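Local atomic coordinates of Dot/Icm T4SS effector (Legionella pneumophila, PDB entry 6VVE), a protein that is an effector kinase of the Dot/Icm type IV secretion system, activated by host inositol hexakisphosphate and able to bind ADP. Residues Arg253-Lys258 against Glu281-Leu286. Numbering follows the deposited sequence.
Sequences RVPIEK and EGLISL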
loop_
_atom_site.group_PDB
_atom_site.type_symbol
_atom_site.label_atom_id
_atom_site.label_comp_id
_atom_site.label_asym_id
_atom_site.label_seq_id
_atom_site.Cartn_x
_atom_site.Cartn_y
_atom_site.Cartn_z
ATOM N N ARG A 253 10.801 7.744 19.086
ATOM C CA ARG A 253 10.327 6.422 19.485
ATOM C C ARG A 253 10.079 6.333 20.982
ATOM O O ARG A 253 9.238 5.543 21.418
ATOM C CB ARG A 253 11.339 5.358 19.061
ATOM C CG ARG A 253 11.683 5.399 17.595
ATOM C CD ARG A 253 12.750 4.360 17.246
ATOM N NE ARG A 253 13.186 4.510 15.857
ATOM C CZ ARG A 253 14.046 5.428 15.435
ATOM N NH1 ARG A 253 14.575 6.294 16.289
ATOM N NH2 ARG A 253 14.381 5.479 14.151
ATOM N N VAL A 254 10.802 7.109 21.781
ATOM C CA VAL A 254 10.738 6.989 23.237
ATOM C C VAL A 254 9.348 7.369 23.744
ATOM O O VAL A 254 8.721 6.577 24.466
ATOM C CB VAL A 254 11.826 7.845 23.905
ATOM C CG1 VAL A 254 11.670 7.826 25.429
ATOM C CG2 VAL A 254 13.217 7.337 23.510
ATOM N N PRO A 255 8.831 8.556 23.431
ATOM C CA PRO A 255 7.481 8.894 23.913
ATOM C C PRO A 255 6.406 7.997 23.329
ATOM O O PRO A 255 5.431 7.682 24.028
ATOM C CB PRO A 255 7.293 10.357 23.477
ATOM C CG PRO A 255 8.258 10.546 22.338
ATOM C CD PRO A 255 9.449 9.665 22.675
ATOM N N ILE A 256 6.559 7.569 22.075
ATOM C CA ILE A 256 5.543 6.734 21.444
ATOM C C ILE A 256 5.490 5.363 22.111
ATOM O O ILE A 256 4.411 4.847 22.428
ATOM C CB ILE A 256 5.817 6.616 19.935
ATOM C CG1 ILE A 256 5.565 7.961 19.261
ATOM C CG2 ILE A 256 4.961 5.514 19.322
ATOM C CD1 ILE A 256 5.816 7.943 17.755
ATOM N N GLU A 257 6.654 4.749 22.324
ATOM C CA GLU A 257 6.693 3.447 22.979
ATOM C C GLU A 257 6.104 3.521 24.379
ATOM O O GLU A 257 5.312 2.663 24.775
ATOM C CB GLU A 257 8.128 2.926 23.026
ATOM C CG GLU A 257 8.676 2.529 21.670
ATOM C CD GLU A 257 8.046 1.254 21.139
ATOM O OE1 GLU A 257 7.284 0.615 21.892
ATOM O OE2 GLU A 257 8.315 0.893 19.974
ATOM N N LYS A 258 6.489 4.544 25.148
ATOM C CA LYS A 258 5.935 4.701 26.485
ATOM C C LYS A 258 4.428 4.888 26.428
ATOM O O LYS A 258 3.717 4.469 27.343
ATOM C CB LYS A 258 6.587 5.886 27.192
ATOM C CG LYS A 258 6.394 5.882 28.703
ATOM C CD LYS A 258 6.919 7.161 29.337
ATOM C CE LYS A 258 7.051 7.023 30.853
ATOM N NZ LYS A 258 5.844 6.415 31.479
ATOM N N GLU A 281 4.979 19.538 21.726
ATOM C CA GLU A 281 6.110 19.407 22.632
ATOM C C GLU A 281 7.431 19.165 21.910
ATOM O O GLU A 281 8.478 19.139 22.563
ATOM C CB GLU A 281 5.857 18.260 23.608
ATOM C CG GLU A 281 4.764 18.524 24.625
ATOM C CD GLU A 281 4.452 17.296 25.468
ATOM O OE1 GLU A 281 4.378 16.184 24.900
ATOM O OE2 GLU A 281 4.290 17.438 26.698
ATOM N N GLY A 282 7.413 18.983 20.594
ATOM C CA GLY A 282 8.624 18.678 19.867
ATOM C C GLY A 282 9.046 17.231 19.927
ATOM O O GLY A 282 10.220 16.931 19.673
ATOM N N LEU A 283 8.120 16.319 20.241
ATOM C CA LEU A 283 8.447 14.910 20.399
ATOM C C LEU A 283 8.338 14.126 19.098
ATOM O O LEU A 283 9.082 13.160 18.905
ATOM C CB LEU A 283 7.524 14.273 21.440
ATOM C CG LEU A 283 7.515 14.923 22.827
ATOM C CD1 LEU A 283 6.632 14.110 23.767
ATOM C CD2 LEU A 283 8.915 15.057 23.376
ATOM N N ILE A 284 7.414 14.504 18.219
ATOM C CA ILE A 284 7.204 13.831 16.951
ATOM C C ILE A 284 7.103 14.883 15.854
ATOM O O ILE A 284 6.855 16.066 16.104
ATOM C CB ILE A 284 5.939 12.946 16.953
ATOM C CG1 ILE A 284 4.686 13.800 17.172
ATOM C CG2 ILE A 284 6.036 11.888 18.023
ATOM C CD1 ILE A 284 3.381 13.037 16.974
ATOM N N SER A 285 7.291 14.431 14.625
ATOM C CA SER A 285 7.080 15.242 13.435
ATOM C C SER A 285 5.762 14.848 12.778
ATOM O O SER A 285 5.242 13.747 12.978
ATOM C CB SER A 285 8.234 15.062 12.441
ATOM O OG SER A 285 9.453 15.458 13.035
ATOM N N LEU A 286 5.234 15.759 11.973
ATOM C CA LEU A 286 4.006 15.523 11.235
ATOM C C LEU A 286 4.150 16.139 9.847
ATOM O O LEU A 286 4.796 17.179 9.703
ATOM C CB LEU A 286 2.789 16.138 11.943
ATOM C CG LEU A 286 2.428 15.595 13.317
ATOM C CD1 LEU A 286 1.319 16.440 13.930
ATOM C CD2 LEU A 286 2.011 14.144 13.234
#
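Two apolar pairs, Pro255 with Leu283 and Ile256 with Ile284, make a small hydrophobic helix-to-loop contact between the first turn of helix 253-262 and the segment that links helices 272-280 and 288-299. No hydrogen bond crosses it, and the buried surface amounts to 144 Å² with both sides summed. The backbones come nearest at Pro255 and Leu283, whose CA atoms lie 7.0 Å apart. There the proline ring is met by two parts of the leucine: Pro255 CB lies 3.8 Å from Leu283 CD1, and Pro255 CG is 3.9 Å from Leu283 CB. In the deeper pair, Ile256 CD1 approaches Ile284 CG2 at 4.0 Å, the two side chains crossing at about a right angle. Chi1 of Ile256 (-69°) sets CG1 anti to the carbonyl carbon, and chi2 (180°) extends CD1 beyond it, so that both atoms meet the CG2 methyl of Ile284. Just before the contact, Gly282 has a positive phi of 81° and closes a Schellman motif at the end of helix 272-280, turning the chain into the linking segment. Leu283 and Ile284 also pack on Phe278 of that helix, while Ile256 touches Leu233 of helix 231-239. Asn237, on the same helix, accepts a hydrogen bond from Ser285 N; the linking segment thus lies against helices 253-262, 272-280 and 231-239, with the contact centred about 24 Å from the centre of the chain.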